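Local coordinates for metallo-beta-lactamase family protein (Thermus thermophilus, PDB 2ZO4) that binds two zinc ions in a metallo-beta-lactamase fold and is probably a hydrolase, its natural substrate not being established, at residues Asp190-Lys195 with Glu245-His250; Ala229-Gly232 with Pro236-Asp239. All blocks are in the same frame, centred on the assembly; numbering follows the deposited sequence.

Interaction 1: Asp190-Lys195 with Glu245-His250. With ZN (zinc ion), chain B; ZN (zinc ion), chain C.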
loop_
_atom_site.group_PDB
_atom_site.type_symbol
_atom_site.label_atom_id
_atom_site.label_comp_id
_atom_site.label_asym_id
_atom_site.label_seq_id
_atom_site.Cartn_x
_atom_site.Cartn_y
_atom_site.Cartn_z
ATOM N N ASP A 190 -1.370 4.296 1.733
ATOM C CA ASP A 190 -2.580 3.707 1.174
ATOM C C ASP A 190 -3.446 2.987 2.210
ATOM O O ASP A 190 -4.236 2.122 1.855
ATOM C CB ASP A 190 -2.243 2.755 0.021
ATOM C CG ASP A 190 -1.632 3.463 -1.178
ATOM O OD1 ASP A 190 -1.453 4.700 -1.150
ATOM O OD2 ASP A 190 -1.318 2.757 -2.156
ATOM N N ALA A 191 -3.303 3.337 3.488
ATOM C CA ALA A 191 -4.151 2.759 4.538
ATOM C C ALA A 191 -5.562 3.354 4.484
ATOM O O ALA A 191 -6.523 2.771 5.004
ATOM C CB ALA A 191 -3.528 2.994 5.917
ATOM N N LEU A 192 -5.656 4.521 3.847
ATOM C CA LEU A 192 -6.881 5.298 3.742
ATOM C C LEU A 192 -6.820 6.091 2.437
ATOM O O LEU A 192 -5.779 6.661 2.107
ATOM C CB LEU A 192 -6.974 6.269 4.927
ATOM C CG LEU A 192 -8.326 6.681 5.510
ATOM C CD1 LEU A 192 -8.964 5.533 6.276
ATOM C CD2 LEU A 192 -8.154 7.883 6.424
ATOM N N LEU A 193 -7.923 6.106 1.693
ATOM C CA LEU A 193 -8.060 6.933 0.488
ATOM C C LEU A 193 -9.450 7.560 0.472
ATOM O O LEU A 193 -10.388 6.980 1.017
ATOM C CB LEU A 193 -7.853 6.100 -0.784
ATOM C CG LEU A 193 -6.499 5.435 -1.072
ATOM C CD1 LEU A 193 -6.599 4.541 -2.299
ATOM C CD2 LEU A 193 -5.382 6.463 -1.242
ATOM N N GLU A 194 -9.586 8.727 -0.159
ATOM C CA GLU A 194 -10.866 9.458 -0.179
ATOM C C GLU A 194 -11.938 8.956 -1.156
ATOM O O GLU A 194 -13.134 9.048 -0.862
ATOM C CB GLU A 194 -10.647 10.966 -0.401
ATOM C CG GLU A 194 -10.011 11.334 -1.741
ATOM C CD GLU A 194 -10.520 12.650 -2.322
ATOM O OE1 GLU A 194 -11.278 13.381 -1.641
ATOM O OE2 GLU A 194 -10.159 12.947 -3.481
ATOM N N LYS A 195 -11.540 8.455 -2.321
ATOM C CA LYS A 195 -12.535 8.181 -3.373
ATOM C C LYS A 195 -12.971 6.724 -3.400
ATOM O O LYS A 195 -14.167 6.414 -3.454
ATOM C CB LYS A 195 -12.008 8.613 -4.745
ATOM N N GLU A 245 -14.655 5.237 8.874
ATOM C CA GLU A 245 -15.964 4.623 9.085
ATOM C C GLU A 245 -16.656 4.276 7.768
ATOM O O GLU A 245 -17.334 3.258 7.683
ATOM C CB GLU A 245 -16.866 5.508 9.959
ATOM C CG GLU A 245 -16.459 5.561 11.441
ATOM C CD GLU A 245 -16.433 4.190 12.114
ATOM O OE1 GLU A 245 -17.384 3.396 11.917
ATOM O OE2 GLU A 245 -15.461 3.909 12.853
ATOM N N GLU A 246 -16.476 5.119 6.752
ATOM C CA GLU A 246 -17.010 4.856 5.411
ATOM C C GLU A 246 -16.383 3.618 4.756
ATOM O O GLU A 246 -17.072 2.850 4.088
ATOM C CB GLU A 246 -16.834 6.076 4.500
ATOM C CG GLU A 246 -17.833 7.206 4.760
ATOM C CD GLU A 246 -17.494 8.501 4.029
ATOM O OE1 GLU A 246 -16.535 8.533 3.221
ATOM O OE2 GLU A 246 -18.203 9.503 4.267
ATOM N N LEU A 247 -15.079 3.433 4.952
ATOM C CA LEU A 247 -14.366 2.288 4.374
ATOM C C LEU A 247 -14.698 0.987 5.095
ATOM O O LEU A 247 -14.700 -0.086 4.491
ATOM C CB LEU A 247 -12.858 2.536 4.358
ATOM C CG LEU A 247 -12.371 3.531 3.302
ATOM C CD1 LEU A 247 -10.914 3.908 3.537
ATOM C CD2 LEU A 247 -12.567 2.972 1.903
ATOM N N LYS A 248 -14.978 1.102 6.391
ATOM C CA LYS A 248 -15.509 0.005 7.186
ATOM C C LYS A 248 -16.828 -0.473 6.580
ATOM O O LYS A 248 -16.994 -1.659 6.287
ATOM C CB LYS A 248 -15.765 0.494 8.608
ATOM C CG LYS A 248 -15.194 -0.380 9.680
ATOM C CD LYS A 248 -13.734 -0.060 9.882
ATOM C CE LYS A 248 -13.270 -0.487 11.258
ATOM N NZ LYS A 248 -13.095 -1.965 11.409
ATOM N N ALA A 249 -17.747 0.472 6.383
ATOM C CA ALA A 249 -19.077 0.194 5.842
ATOM C C ALA A 249 -19.004 -0.343 4.416
ATOM O O ALA A 249 -19.754 -1.250 4.051
ATOM C CB ALA A 249 -19.951 1.450 5.903
ATOM N N HIS A 250 -18.092 0.219 3.627
ATOM C CA HIS A 250 -17.821 -0.227 2.261
ATOM C C HIS A 250 -17.495 -1.718 2.196
ATOM O O HIS A 250 -18.093 -2.456 1.419
ATOM C CB HIS A 250 -16.673 0.593 1.652
ATOM C CG HIS A 250 -16.232 0.111 0.304
ATOM N ND1 HIS A 250 -17.011 0.243 -0.825
ATOM C CD2 HIS A 250 -15.093 -0.505 -0.095
ATOM C CE1 HIS A 250 -16.371 -0.271 -1.862
ATOM N NE2 HIS A 250 -15.204 -0.731 -1.446
HETATM ZN ZN ZN B . -0.322 0.395 -2.335
HETATM ZN ZN ZN C . -0.293 3.333 -3.858
HETATM O O HOH W 1 -0.136 1.369 -4.084
#
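L247 reaches out from helix 240-261 and lays its CD1 methyl against CD1 of L192, 3.7 Å away. The two leucines meet through these methyls at an oblique angle. The same L247 CD1 also lies 4.0 Å from the backbone O of L193. With chi1 at -74°, CG of L247 sits beside its backbone N, which carries CD1 to the loop. No hydrogen bond joins the two segments, and the buried patch is small and mostly apolar. L218 of helix 210-222 touches both leucines, so a second helix joins the cluster. R243, one turn before L247, donates its NE to the O of L193 and thereby ties the loop to the same helix. At the start of the loop, two residues before L192, D190 binds the metals. Its OD2 bridges both zinc ions, at 2.1 Å from the zinc of chain C and a longer 2.6 Å from the zinc of chain B. A water also spans the pair, 2.0 Å from each. H70, H72 and H171 complete one site; D74, H75 and H233 complete the other. A bridging aspartate just after a strand, on a loop packed against helices, belongs to the dinuclear zinc centre of the metallo-beta-lactamase fold.

Interaction 2: Ala229-Gly232 with Pro236-Asp239; sequences AYAG and PIAD
A229 and I237 face each other as an antiparallel hydrogen-bonded pair, a single bridge between strand 228-231 and the chain that returns after it. The N of A229 gives a 2.9 Å bond to the O of I237. The N of I237 returns one of 2.8 Å to the O of A229, close to straight at 165° and in the carbonyl plane. On one side of this bridge the small CB of A229 meets the branched CB of I237 at 3.9 Å. I237 is the larger bump here. Its CG1 lies beside its own backbone N (chi1 -61°), and CD1 extends from it to reach CB of A231 at 4.3 Å. The two alanines thus form a shallow apolar surface along which the isoleucine lies. L192 also touches I237, and L193 touches A231, so the loop after strand 185-189 covers this side. On the other side of the bridge, P236 meets the Y230 ring at its edge, near the ring plane. Its CB is 3.8 Å from CE1 of Y230, and the two side chains lie at a slant to each other. Beyond the bridge, D239 caps helix 240-261, its OD1 accepting from N of Q242. The two backbone bonds thus fix the pairing and direction of the returning chain, while the apolar contacts, buried at I237 and more open at P236, add no directional bond.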
loop_
_atom_site.group_PDB
_atom_site.type_symbol
_atom_site.label_atom_id
_atom_site.label_comp_id
_atom_site.label_asym_id
_atom_site.label_seq_id
_atom_site.Cartn_x
_atom_site.Cartn_y
_atom_site.Cartn_z
ATOM N N ALA A 229 -5.751 14.038 6.692
ATOM C CA ALA A 229 -4.895 12.984 6.156
ATOM C C ALA A 229 -4.512 13.264 4.716
ATOM O O ALA A 229 -5.360 13.613 3.893
ATOM C CB ALA A 229 -5.562 11.618 6.272
ATOM N N TYR A 230 -3.224 13.123 4.432
ATOM C CA TYR A 230 -2.715 13.198 3.073
ATOM C C TYR A 230 -2.232 11.804 2.687
ATOM O O TYR A 230 -1.265 11.286 3.251
ATOM C CB TYR A 230 -1.588 14.229 2.968
ATOM C CG TYR A 230 -1.962 15.613 3.449
ATOM C CD1 TYR A 230 -2.995 16.331 2.845
ATOM C CD2 TYR A 230 -1.275 16.210 4.504
ATOM C CE1 TYR A 230 -3.342 17.608 3.290
ATOM C CE2 TYR A 230 -1.611 17.481 4.954
ATOM C CZ TYR A 230 -2.647 18.172 4.343
ATOM O OH TYR A 230 -2.978 19.430 4.784
ATOM N N ALA A 231 -2.935 11.203 1.734
ATOM C CA ALA A 231 -2.758 9.799 1.396
ATOM C C ALA A 231 -1.910 9.605 0.140
ATOM O O ALA A 231 -1.452 10.576 -0.469
ATOM C CB ALA A 231 -4.118 9.130 1.243
ATOM N N GLY A 232 -1.706 8.343 -0.234
ATOM C CA GLY A 232 -0.861 7.986 -1.372
ATOM C C GLY A 232 -1.496 8.263 -2.722
ATOM O O GLY A 232 -0.795 8.370 -3.727
ATOM N N PRO A 236 -6.916 15.290 -0.440
ATOM C CA PRO A 236 -6.784 15.280 1.022
ATOM C C PRO A 236 -8.053 14.773 1.710
ATOM O O PRO A 236 -9.149 14.882 1.146
ATOM C CB PRO A 236 -6.555 16.756 1.373
ATOM C CG PRO A 236 -6.186 17.430 0.084
ATOM C CD PRO A 236 -6.861 16.655 -0.992
ATOM N N ILE A 237 -7.893 14.220 2.910
ATOM C CA ILE A 237 -9.015 13.687 3.684
ATOM C C ILE A 237 -9.237 14.576 4.911
ATOM O O ILE A 237 -8.462 14.535 5.870
ATOM C CB ILE A 237 -8.784 12.198 4.088
ATOM C CG1 ILE A 237 -8.650 11.322 2.839
ATOM C CG2 ILE A 237 -9.924 11.683 4.984
ATOM C CD1 ILE A 237 -7.910 10.001 3.057
ATOM N N ALA A 238 -10.294 15.385 4.863
ATOM C CA ALA A 238 -10.541 16.402 5.886
ATOM C C ALA A 238 -11.077 15.817 7.190
ATOM O O ALA A 238 -10.715 16.282 8.276
ATOM C CB ALA A 238 -11.473 17.486 5.353
ATOM N N ASP A 239 -11.936 14.804 7.079
ATOM C CA ASP A 239 -12.441 14.088 8.247
ATOM C C ASP A 239 -11.978 12.628 8.203
ATOM O O ASP A 239 -12.556 11.796 7.500
ATOM C CB ASP A 239 -13.972 14.190 8.343
ATOM C CG ASP A 239 -14.512 13.756 9.711
ATOM O OD1 ASP A 239 -13.929 12.846 10.340
ATOM O OD2 ASP A 239 -15.535 14.323 10.155
#

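Following the chain from the N terminus, the first segment met is 190-195, directly after strand 185-189. The chain then runs through helix 210-222 into strand 228-231, which lies at one edge of the five-stranded sheet. Interaction 2 closes a short loop there, with three residues between its segments, one of them the zinc ligand H233. Helix 240-261 follows at once, and on it 245-250 closes the much longer loop of interaction 1. Interaction 2 is therefore nested within interaction 1. The two also touch: E194 CB packs on I237 CG1 at 3.8 Å. Together they tie the sheet edge, the zinc-bearing loop and helix 240-261 to one another.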